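Local coordinates for protein amorpha-4,11-diene synthase (Artemisia annua, PDB 4GAX) that probably cyclises farnesyl diphosphate to a sesquiterpene as a plant-type, metal-dependent terpene synthase, represented here by an engineered alpha-bisabolol synthase variant, at residues Val44-Glu49 with Leu254-Leu259; His106-Tyr111 with Gln130-Thr135; Ile206-Lys211 with Ala223-Pro228; Glu479-Glu484 with Lys493-Lys498. All blocks are in the same frame, centred on the assembly; numbering follows the deposited sequence.

Interaction 1 of 4, residues Val44-Glu49 with Leu254-Leu259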
# COMPACT_ATOMS: atom_id res chain seq x y z
N VAL A 44 16.17 -20.04 -3.55
CA VAL A 44 14.86 -20.60 -3.22
C VAL A 44 14.74 -22.04 -3.70
O VAL A 44 15.13 -22.38 -4.82
CB VAL A 44 13.71 -19.69 -3.72
CG1 VAL A 44 12.65 -20.49 -4.48
CG2 VAL A 44 13.09 -18.96 -2.55
N ASP A 45 14.22 -22.89 -2.82
CA ASP A 45 14.05 -24.30 -3.11
C ASP A 45 12.57 -24.62 -3.17
O ASP A 45 12.17 -25.76 -2.96
CB ASP A 45 14.72 -25.15 -2.02
CG ASP A 45 15.27 -26.47 -2.54
OD1 ASP A 45 16.46 -26.51 -2.89
OD2 ASP A 45 14.51 -27.46 -2.59
N ASN A 46 11.76 -23.60 -3.44
CA ASN A 46 10.30 -23.74 -3.41
C ASN A 46 9.81 -24.97 -4.19
O ASN A 46 10.18 -25.18 -5.35
CB ASN A 46 9.61 -22.43 -3.81
CG ASN A 46 9.51 -21.45 -2.65
OD1 ASN A 46 10.53 -20.94 -2.15
ND2 ASN A 46 8.29 -21.18 -2.20
N GLN A 47 9.00 -25.77 -3.51
CA GLN A 47 8.83 -27.19 -3.83
C GLN A 47 7.38 -27.57 -4.11
O GLN A 47 6.57 -27.66 -3.19
CB GLN A 47 9.39 -28.02 -2.66
CG GLN A 47 10.33 -29.14 -3.06
CD GLN A 47 11.45 -28.68 -3.96
OE1 GLN A 47 11.34 -28.76 -5.19
NE2 GLN A 47 12.53 -28.20 -3.37
N VAL A 48 7.08 -27.83 -5.38
CA VAL A 48 5.69 -28.01 -5.82
C VAL A 48 5.30 -29.47 -6.04
O VAL A 48 6.16 -30.33 -6.26
CB VAL A 48 5.42 -27.21 -7.12
CG1 VAL A 48 5.87 -28.00 -8.35
CG2 VAL A 48 3.94 -26.84 -7.23
N GLU A 49 4.00 -29.74 -5.96
CA GLU A 49 3.44 -31.02 -6.37
C GLU A 49 2.99 -30.93 -7.82
O GLU A 49 2.88 -29.85 -8.39
CB GLU A 49 2.25 -31.40 -5.46
CG GLU A 49 1.25 -30.28 -5.20
CD GLU A 49 1.68 -29.36 -4.07
OE1 GLU A 49 1.20 -29.54 -2.93
OE2 GLU A 49 2.50 -28.44 -4.31
N LEU A 254 6.26 -17.39 -6.06
CA LEU A 254 6.68 -16.39 -7.04
C LEU A 254 7.36 -15.23 -6.32
O LEU A 254 8.42 -14.76 -6.74
CB LEU A 254 5.48 -15.89 -7.85
CG LEU A 254 5.79 -14.69 -8.76
CD1 LEU A 254 6.75 -15.07 -9.90
CD2 LEU A 254 4.51 -14.10 -9.32
N HIS A 255 6.77 -14.77 -5.22
CA HIS A 255 7.36 -13.69 -4.42
C HIS A 255 8.74 -14.10 -3.95
O HIS A 255 9.66 -13.29 -3.96
CB HIS A 255 6.49 -13.35 -3.21
CG HIS A 255 5.15 -12.79 -3.58
ND1 HIS A 255 4.05 -12.88 -2.75
CD2 HIS A 255 4.74 -12.12 -4.68
CE1 HIS A 255 3.02 -12.29 -3.33
NE2 HIS A 255 3.40 -11.82 -4.50
N ARG A 256 8.88 -15.36 -3.54
CA ARG A 256 10.16 -15.85 -3.09
C ARG A 256 11.18 -15.87 -4.22
O ARG A 256 12.38 -15.61 -3.98
CB ARG A 256 10.03 -17.22 -2.43
CG ARG A 256 9.44 -17.16 -1.03
CD ARG A 256 10.43 -16.56 -0.04
NE ARG A 256 11.58 -17.45 0.18
CZ ARG A 256 11.68 -18.33 1.17
NH1 ARG A 256 10.72 -18.45 2.07
NH2 ARG A 256 12.77 -19.09 1.27
N GLU A 257 10.74 -16.19 -5.43
CA GLU A 257 11.63 -16.14 -6.61
C GLU A 257 12.13 -14.72 -6.89
O GLU A 257 13.31 -14.51 -7.19
CB GLU A 257 10.92 -16.69 -7.87
CG GLU A 257 10.52 -18.17 -7.79
CD GLU A 257 9.88 -18.68 -9.09
OE1 GLU A 257 9.21 -17.88 -9.79
OE2 GLU A 257 10.04 -19.88 -9.41
N GLU A 258 11.21 -13.75 -6.81
CA GLU A 258 11.54 -12.34 -7.00
C GLU A 258 12.56 -11.85 -5.97
O GLU A 258 13.52 -11.16 -6.30
CB GLU A 258 10.27 -11.48 -6.92
CG GLU A 258 9.23 -11.85 -7.97
CD GLU A 258 7.87 -11.22 -7.72
OE1 GLU A 258 7.69 -10.55 -6.67
OE2 GLU A 258 6.96 -11.38 -8.58
N LEU A 259 12.33 -12.21 -4.70
CA LEU A 259 13.22 -11.79 -3.63
C LEU A 259 14.57 -12.48 -3.75
O LEU A 259 15.60 -11.91 -3.38
CB LEU A 259 12.58 -12.10 -2.27
CG LEU A 259 13.40 -11.71 -1.04
CD1 LEU A 259 13.87 -10.26 -1.10
CD2 LEU A 259 12.57 -11.94 0.22
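V44 lays one of its two methyl groups, CG2, into the bend of the R256 side chain, and this methyl-to-arginine contact covers the largest share of the surface. The arginine comes off helix 238-269 with its chain folded at chi2 (-71°) and again at chi3 (-68°), a double bend that curls it round the methyl. V44 CG2 therefore lies 3.5 Å from R256 CB at the base of the chain and also 3.5 Å from R256 NE at the start of the guanidinium. Farther along, R256 NH2 is 3.8 Å from the same V44 CG2.

The second contact sets an amide oxygen against the arginine without a bond between them. N46 OD1 sits over one face of the R256 guanidinium, offset toward the rim, and comes nearest at R256 CB, 3.8 Å away. Amide and guanidinium planes stand 82° apart, and the two side chains meet at about a right angle.

The polar ends find bonding partners elsewhere: N46 ND2 bonds S253 OG, one residue before the helical segment, and R256 NH1 bonds L557 O of helix 547-557, while F41 also packs on R256.

The loop ahead of helix 52-71 is thus laid on the outer side of helix 238-269 by van der Waals contact with the base of an arginine chain and the NE end of its guanidinium, whose NH1 is bonded to another partner.

Interaction 2 of 4, residues His106-Tyr111 with Gln130-Thr135; sequences HIYETY and QGYFVT
Y108 and Y132 lie ring on ring in an offset stack, their centroids 4.1 Å apart and their planes only 9° from parallel. Y108 shows how such a pair can engage nearly a whole side chain. Its CB is already in contact, set over the Y132 face 3.9 Å from the ring centroid as a CH-pi interaction. With CG anti to the backbone N (chi1 -171°), the ring extends from helix 97-111 across that face, and Y108 CG lies above its centre, 3.7 Å from Y132 CD2. The two ortho carbons then part company. Y108 CD2 makes the closest approach, 3.5 Å to Y132 CD2, whereas CD1 faces Y132 CG and CB. Beyond them, Y108 CE1 is 3.8 Å from Y132 CB, which returns the CH-pi contact over the Y108 face. The same CE1 meets V134 CG2 at 3.9 Å, the methyl arriving at the ring edge near its plane. On the other branch Y108 CE2 is 3.7 Å from Y132 CD2, and Y108 CZ ends the overlap, 4.0 Å from Y132 CD2. A serine in place of Y132 would probably leave the Y108 ring without its stacking partner and freer to turn, with V134 touching only its edge.

The loop holding Y132 and V134 follows a Schellman motif at G131, which closes helix 120-129, and continues through an inverse gamma turn centred on F133. In this all-helical protein, Y132 also touches M127 and Q105, V134 packs on W123 and F124, and F133 packs on L512 and I513, so the loop touches helices 97-111, 120-129 and 489-513.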
# COMPACT_ATOMS: atom_id res chain seq x y z
N HIS A 106 -21.98 -4.09 -13.51
CA HIS A 106 -23.38 -4.41 -13.73
C HIS A 106 -24.22 -4.04 -12.51
O HIS A 106 -25.36 -3.57 -12.65
CB HIS A 106 -23.53 -5.90 -14.04
CG HIS A 106 -24.93 -6.30 -14.37
ND1 HIS A 106 -25.75 -6.93 -13.46
CD2 HIS A 106 -25.65 -6.15 -15.49
CE1 HIS A 106 -26.92 -7.16 -14.02
NE2 HIS A 106 -26.90 -6.70 -15.25
N ILE A 107 -23.66 -4.25 -11.33
CA ILE A 107 -24.33 -3.84 -10.08
C ILE A 107 -24.50 -2.32 -10.06
O ILE A 107 -25.59 -1.81 -9.73
CB ILE A 107 -23.53 -4.27 -8.83
CG1 ILE A 107 -23.48 -5.79 -8.73
CG2 ILE A 107 -24.19 -3.72 -7.55
CD1 ILE A 107 -24.86 -6.43 -8.69
N TYR A 108 -23.44 -1.61 -10.42
CA TYR A 108 -23.50 -0.16 -10.45
C TYR A 108 -24.52 0.33 -11.48
O TYR A 108 -25.33 1.22 -11.19
CB TYR A 108 -22.11 0.47 -10.68
CG TYR A 108 -22.13 1.98 -10.49
CD1 TYR A 108 -22.40 2.53 -9.25
CD2 TYR A 108 -21.93 2.84 -11.57
CE1 TYR A 108 -22.45 3.91 -9.07
CE2 TYR A 108 -21.97 4.22 -11.39
CZ TYR A 108 -22.23 4.74 -10.14
OH TYR A 108 -22.27 6.11 -9.96
N GLU A 109 -24.52 -0.27 -12.67
CA GLU A 109 -25.48 0.13 -13.69
C GLU A 109 -26.93 -0.19 -13.32
O GLU A 109 -27.85 0.54 -13.69
CB GLU A 109 -25.14 -0.52 -15.03
CG GLU A 109 -23.82 -0.06 -15.63
CD GLU A 109 -23.37 -0.95 -16.80
OE1 GLU A 109 -24.06 -1.95 -17.09
OE2 GLU A 109 -22.32 -0.64 -17.43
N THR A 110 -27.15 -1.29 -12.61
CA THR A 110 -28.50 -1.75 -12.34
C THR A 110 -29.17 -0.94 -11.24
O THR A 110 -30.33 -0.55 -11.37
CB THR A 110 -28.53 -3.25 -11.94
OG1 THR A 110 -27.88 -4.02 -12.96
CG2 THR A 110 -29.97 -3.73 -11.76
N TYR A 111 -28.44 -0.67 -10.16
CA TYR A 111 -29.06 -0.06 -9.00
C TYR A 111 -28.62 1.39 -8.83
O TYR A 111 -29.22 2.14 -8.05
CB TYR A 111 -28.74 -0.88 -7.74
CG TYR A 111 -29.17 -2.33 -7.85
CD1 TYR A 111 -30.49 -2.70 -7.58
CD2 TYR A 111 -28.28 -3.32 -8.25
CE1 TYR A 111 -30.89 -4.03 -7.69
CE2 TYR A 111 -28.68 -4.65 -8.37
CZ TYR A 111 -29.99 -5.00 -8.08
OH TYR A 111 -30.40 -6.31 -8.20
N GLN A 130 -14.18 0.08 -5.74
CA GLN A 130 -14.11 -0.06 -7.19
C GLN A 130 -13.96 1.30 -7.86
O GLN A 130 -13.72 1.41 -9.08
CB GLN A 130 -15.35 -0.82 -7.70
CG GLN A 130 -15.30 -1.29 -9.15
CD GLN A 130 -14.28 -2.39 -9.40
OE1 GLN A 130 -13.65 -2.90 -8.47
NE2 GLN A 130 -14.12 -2.75 -10.67
N GLY A 131 -14.07 2.37 -7.07
CA GLY A 131 -13.92 3.70 -7.62
C GLY A 131 -15.25 4.40 -7.89
O GLY A 131 -15.26 5.52 -8.41
N TYR A 132 -16.38 3.76 -7.57
CA TYR A 132 -17.68 4.41 -7.78
C TYR A 132 -18.04 5.25 -6.56
O TYR A 132 -18.23 4.70 -5.47
CB TYR A 132 -18.80 3.39 -8.02
CG TYR A 132 -18.60 2.51 -9.23
CD1 TYR A 132 -18.47 1.13 -9.09
CD2 TYR A 132 -18.57 3.05 -10.51
CE1 TYR A 132 -18.29 0.31 -10.21
CE2 TYR A 132 -18.39 2.24 -11.62
CZ TYR A 132 -18.25 0.87 -11.47
OH TYR A 132 -18.08 0.06 -12.58
N PHE A 133 -18.13 6.56 -6.73
CA PHE A 133 -18.38 7.49 -5.62
C PHE A 133 -19.87 7.47 -5.25
O PHE A 133 -20.58 8.49 -5.33
CB PHE A 133 -17.92 8.90 -6.01
CG PHE A 133 -17.65 9.82 -4.84
CD1 PHE A 133 -16.86 10.96 -5.01
CD2 PHE A 133 -18.18 9.57 -3.57
CE1 PHE A 133 -16.61 11.83 -3.95
CE2 PHE A 133 -17.93 10.43 -2.51
CZ PHE A 133 -17.15 11.56 -2.71
N VAL A 134 -20.32 6.30 -4.84
CA VAL A 134 -21.67 6.09 -4.33
C VAL A 134 -21.88 6.95 -3.08
O VAL A 134 -20.94 7.20 -2.34
CB VAL A 134 -21.79 4.59 -3.99
CG1 VAL A 134 -22.49 4.37 -2.67
CG2 VAL A 134 -22.41 3.82 -5.16
N THR A 135 -23.10 7.44 -2.85
CA THR A 135 -23.31 8.34 -1.71
C THR A 135 -23.71 7.61 -0.40
O THR A 135 -23.96 6.41 -0.39
CB THR A 135 -24.36 9.39 -2.04
OG1 THR A 135 -24.15 10.56 -1.25
CG2 THR A 135 -25.70 8.85 -1.74

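Interaction 3 of 4, residues Ile206-Lys211 with Ala223-Pro228; sequences IQRALK and AVQYIP
R208 and Q225 mark the closest backbone approach of two helical segments that run in broadly opposite senses, their CA atoms still 9.1 Å apart. The 206-211 segment is the last part of helix 200-211, and 223-228 is kinked at P228, whose N makes no bond to the preceding turn. A spacing this wide is bridged by long side chains. R208 has CG between its backbone N and carbonyl carbon (chi1 57°), and its bent chain presents the guanidinium side-on. Both R208 NE, at 2.9 Å, and R208 NH2, at 2.7 Å, donate to the single atom Q225 OE1, which lies in the guanidinium plane. The bonds are well short of straight, at 137° and 144°, as expected when two donors converge on one oxygen. The arrangement joins consecutive antiparallel helices, 200-211 and 219-232, as a helical hairpin. The base of Q225 also meets the arginine: its CB lies over a guanidinium face, 3.3 Å from R208 NH2. A leucine in place of R208 would probably leave Q225 OE1 without both donors, and E222 and E205 without their salt-bridge partner. E222 takes R208 NH2 and E205 takes R208 NH1. The latter nitrogen also approaches the edge of the Y226 ring, 4.4 Å from Y226 CD1.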
# COMPACT_ATOMS: atom_id res chain seq x y z
N ILE A 206 -13.39 -9.68 15.13
CA ILE A 206 -13.82 -8.32 15.49
C ILE A 206 -12.62 -7.47 15.96
O ILE A 206 -12.45 -6.33 15.54
CB ILE A 206 -14.85 -8.36 16.63
CG1 ILE A 206 -16.10 -9.12 16.16
CG2 ILE A 206 -15.21 -6.95 17.09
CD1 ILE A 206 -17.06 -9.46 17.31
N GLN A 207 -11.79 -8.02 16.82
CA GLN A 207 -10.69 -7.23 17.37
C GLN A 207 -9.64 -6.88 16.32
O GLN A 207 -9.05 -5.80 16.37
CB GLN A 207 -10.08 -7.90 18.60
CG GLN A 207 -10.27 -7.10 19.91
CD GLN A 207 -9.95 -5.59 19.78
OE1 GLN A 207 -8.99 -5.17 19.11
NE2 GLN A 207 -10.78 -4.76 20.44
N ARG A 208 -9.42 -7.75 15.34
CA ARG A 208 -8.48 -7.37 14.27
C ARG A 208 -9.03 -6.19 13.47
O ARG A 208 -8.31 -5.25 13.17
CB ARG A 208 -8.05 -8.54 13.37
CG ARG A 208 -9.17 -9.29 12.66
CD ARG A 208 -8.61 -10.44 11.78
NE ARG A 208 -7.83 -9.92 10.67
CZ ARG A 208 -8.25 -9.84 9.41
NH1 ARG A 208 -9.45 -10.28 9.05
NH2 ARG A 208 -7.45 -9.32 8.50
N ALA A 209 -10.33 -6.24 13.15
CA ALA A 209 -10.98 -5.15 12.44
C ALA A 209 -10.88 -3.83 13.21
O ALA A 209 -10.59 -2.77 12.64
CB ALA A 209 -12.43 -5.49 12.15
N LEU A 210 -11.14 -3.89 14.52
CA LEU A 210 -11.04 -2.70 15.37
C LEU A 210 -9.61 -2.14 15.43
O LEU A 210 -9.41 -0.92 15.51
CB LEU A 210 -11.55 -3.02 16.78
CG LEU A 210 -13.05 -3.34 16.89
CD1 LEU A 210 -13.43 -3.67 18.33
CD2 LEU A 210 -13.89 -2.18 16.36
N LYS A 211 -8.62 -3.03 15.41
CA LYS A 211 -7.21 -2.61 15.40
C LYS A 211 -6.86 -1.89 14.09
O LYS A 211 -6.14 -0.88 14.10
CB LYS A 211 -6.29 -3.81 15.62
CG LYS A 211 -4.87 -3.47 16.05
CD LYS A 211 -4.34 -4.46 17.10
CE LYS A 211 -5.02 -4.29 18.46
NZ LYS A 211 -5.98 -5.40 18.82
N ALA A 223 -5.31 -11.21 3.20
CA ALA A 223 -5.48 -12.59 2.77
C ALA A 223 -4.87 -13.57 3.77
O ALA A 223 -5.52 -14.55 4.15
CB ALA A 223 -4.88 -12.81 1.36
N VAL A 224 -3.65 -13.30 4.21
CA VAL A 224 -3.00 -14.20 5.17
C VAL A 224 -3.82 -14.31 6.45
O VAL A 224 -3.82 -15.37 7.09
CB VAL A 224 -1.53 -13.81 5.52
CG1 VAL A 224 -0.77 -13.42 4.28
CG2 VAL A 224 -1.48 -12.69 6.52
N GLN A 225 -4.51 -13.24 6.84
CA GLN A 225 -5.30 -13.28 8.08
C GLN A 225 -6.72 -13.79 7.82
O GLN A 225 -7.32 -14.44 8.67
CB GLN A 225 -5.34 -11.90 8.75
CG GLN A 225 -3.97 -11.32 9.09
CD GLN A 225 -4.04 -9.86 9.54
OE1 GLN A 225 -5.12 -9.32 9.80
NE2 GLN A 225 -2.87 -9.22 9.63
N TYR A 226 -7.27 -13.48 6.65
CA TYR A 226 -8.67 -13.84 6.39
C TYR A 226 -8.84 -15.32 6.05
O TYR A 226 -9.84 -15.95 6.39
CB TYR A 226 -9.26 -12.99 5.27
CG TYR A 226 -10.76 -13.13 5.12
CD1 TYR A 226 -11.62 -12.63 6.10
CD2 TYR A 226 -11.33 -13.75 4.01
CE1 TYR A 226 -13.01 -12.74 5.98
CE2 TYR A 226 -12.72 -13.87 3.88
CZ TYR A 226 -13.55 -13.37 4.86
OH TYR A 226 -14.92 -13.49 4.73
N ILE A 227 -7.84 -15.88 5.39
CA ILE A 227 -7.91 -17.27 4.97
C ILE A 227 -8.25 -18.23 6.13
O ILE A 227 -9.24 -18.96 6.05
CB ILE A 227 -6.64 -17.68 4.17
CG1 ILE A 227 -6.68 -17.07 2.77
CG2 ILE A 227 -6.57 -19.20 4.07
CD1 ILE A 227 -5.39 -17.29 1.96
N PRO A 228 -7.47 -18.18 7.24
CA PRO A 228 -7.82 -19.10 8.34
C PRO A 228 -9.16 -18.79 9.00
O PRO A 228 -9.86 -19.72 9.41
CB PRO A 228 -6.69 -18.87 9.36
CG PRO A 228 -6.17 -17.48 9.05
CD PRO A 228 -6.26 -17.39 7.55

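Interaction 4 of 4, residues Glu479-Glu484 with Lys493-Lys498; sequences ESYMKE and KNLLYK
Y481 reaches from helix 478-485 to two successive leucines of helix 489-513, L495 and L496, and the contact across these segments is apolar throughout, apart from the phenol oxygen. CG stands anti to the backbone N (chi1 -169°), which sends the ring out of its own helix toward the other.

Contacts at the ring edge belong to L495. Its CD1 lies near the ring plane, 3.5 Å from Y481 CE1 and equally 3.5 Å from Y481 OH, and the leucine chain crosses the tyrosine at about a right angle. L495 CB is also near, 3.7 Å from Y481 OH.

An oblique contact belongs to L496, whose side chain slides past the tyrosine in the opposite direction. Its CD2 is 3.6 Å from Y481 CD2 and 3.9 Å from Y481 CE2, so the two leucines hold different sides of the ring.

On the same helix, Y485 stacks on Y481, while V487 and A492 add further apolar surface and V478 packs against L496.

These are two consecutive helices joined by a short loop and set steeply to one another, an arrangement found within the all-helical fold of the metal-binding terpene synthase domain.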
# COMPACT_ATOMS: atom_id res chain seq x y z
N GLU A 479 6.48 17.10 20.91
CA GLU A 479 7.02 18.06 21.86
C GLU A 479 7.03 19.48 21.28
O GLU A 479 6.81 20.46 22.00
CB GLU A 479 8.43 17.62 22.31
CG GLU A 479 9.50 18.69 22.20
CD GLU A 479 10.41 18.49 21.00
OE1 GLU A 479 10.18 19.15 19.96
OE2 GLU A 479 11.35 17.68 21.10
N SER A 480 7.27 19.59 19.98
CA SER A 480 7.26 20.88 19.30
C SER A 480 5.85 21.40 19.09
O SER A 480 5.62 22.61 19.09
CB SER A 480 7.99 20.81 17.96
OG SER A 480 7.72 21.97 17.19
N TYR A 481 4.90 20.49 18.89
CA TYR A 481 3.49 20.86 18.82
C TYR A 481 3.06 21.41 20.18
O TYR A 481 2.36 22.42 20.25
CB TYR A 481 2.61 19.66 18.45
CG TYR A 481 1.19 20.05 18.12
CD1 TYR A 481 0.23 20.19 19.12
CD2 TYR A 481 0.80 20.30 16.80
CE1 TYR A 481 -1.07 20.55 18.82
CE2 TYR A 481 -0.51 20.67 16.49
CZ TYR A 481 -1.44 20.79 17.51
OH TYR A 481 -2.74 21.16 17.22
N MET A 482 3.51 20.75 21.24
CA MET A 482 3.26 21.20 22.60
C MET A 482 3.79 22.61 22.81
O MET A 482 3.20 23.39 23.55
CB MET A 482 3.87 20.22 23.62
CG MET A 482 3.12 18.90 23.71
SD MET A 482 4.12 17.52 24.32
CE MET A 482 4.44 18.02 26.01
N LYS A 483 4.90 22.94 22.16
CA LYS A 483 5.46 24.30 22.23
C LYS A 483 4.56 25.30 21.53
O LYS A 483 4.22 26.35 22.08
CB LYS A 483 6.85 24.35 21.60
CG LYS A 483 7.92 23.60 22.38
CD LYS A 483 7.87 23.97 23.85
CE LYS A 483 7.84 22.73 24.72
NZ LYS A 483 7.65 21.49 23.91
N GLU A 484 4.17 24.96 20.30
CA GLU A 484 3.41 25.85 19.44
C GLU A 484 2.07 26.23 20.06
O GLU A 484 1.70 27.41 20.09
CB GLU A 484 3.17 25.16 18.08
CG GLU A 484 3.48 26.03 16.87
CD GLU A 484 3.19 25.31 15.55
OE1 GLU A 484 2.61 25.95 14.65
OE2 GLU A 484 3.55 24.12 15.42
N LYS A 493 -1.34 14.75 21.54
CA LYS A 493 -1.48 13.46 20.86
C LYS A 493 -2.85 13.33 20.21
O LYS A 493 -2.97 12.87 19.08
CB LYS A 493 -1.25 12.29 21.82
CG LYS A 493 0.21 12.07 22.23
CD LYS A 493 0.99 11.31 21.16
CE LYS A 493 1.57 10.02 21.72
NZ LYS A 493 2.57 9.40 20.80
N ASN A 494 -3.89 13.74 20.93
CA ASN A 494 -5.24 13.71 20.36
C ASN A 494 -5.40 14.61 19.13
O ASN A 494 -6.02 14.23 18.13
CB ASN A 494 -6.28 14.07 21.42
CG ASN A 494 -6.68 12.88 22.26
OD1 ASN A 494 -7.58 12.11 21.88
ND2 ASN A 494 -6.01 12.69 23.40
N LEU A 495 -4.81 15.81 19.21
CA LEU A 495 -4.86 16.75 18.10
C LEU A 495 -4.12 16.20 16.89
O LEU A 495 -4.64 16.24 15.76
CB LEU A 495 -4.25 18.08 18.52
CG LEU A 495 -5.08 18.83 19.56
CD1 LEU A 495 -4.32 20.03 20.11
CD2 LEU A 495 -6.42 19.26 18.99
N LEU A 496 -2.92 15.68 17.11
CA LEU A 496 -2.11 15.13 16.03
C LEU A 496 -2.77 13.91 15.42
O LEU A 496 -2.72 13.72 14.21
CB LEU A 496 -0.69 14.77 16.52
CG LEU A 496 0.24 15.93 16.89
CD1 LEU A 496 1.61 15.39 17.30
CD2 LEU A 496 0.37 16.93 15.74
N TYR A 497 -3.40 13.08 16.24
CA TYR A 497 -4.06 11.91 15.70
C TYR A 497 -5.32 12.26 14.89
O TYR A 497 -5.60 11.63 13.87
CB TYR A 497 -4.31 10.85 16.78
CG TYR A 497 -3.06 10.04 17.08
CD1 TYR A 497 -2.28 9.54 16.04
CD2 TYR A 497 -2.65 9.80 18.39
CE1 TYR A 497 -1.13 8.81 16.30
CE2 TYR A 497 -1.50 9.07 18.65
CZ TYR A 497 -0.75 8.58 17.60
OH TYR A 497 0.40 7.85 17.84
N LYS A 498 -6.05 13.28 15.31
CA LYS A 498 -7.20 13.74 14.52
C LYS A 498 -6.75 14.28 13.14
O LYS A 498 -7.39 14.01 12.13
CB LYS A 498 -8.02 14.78 15.28
CG LYS A 498 -8.82 15.72 14.38
CD LYS A 498 -10.30 15.70 14.67
CE LYS A 498 -10.93 17.04 14.32
NZ LYS A 498 -10.65 17.44 12.91

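All four contacts join helical elements or their loops, yet their chemistry changes with place. Interaction 1 is a surface contact; interactions 2, 3 and 4 are partly buried, each with one buried residue among three that touch. Interactions 3 and 4 pair helices, interactions 1 and 2 a helix with a loop. Only interaction 3 has hydrogen bonds between its segments; interaction 2 relies on stacked rings, interaction 4 on leucines, and interaction 1 on a methyl against an arginine chain. Interactions 1 and 4 lie on opposite sides of the chain's centre. Consecutive helices 219-232 and 238-269 connect interactions 3 and 1, and helix 489-513 serves both interaction 4 and the loop of interaction 2.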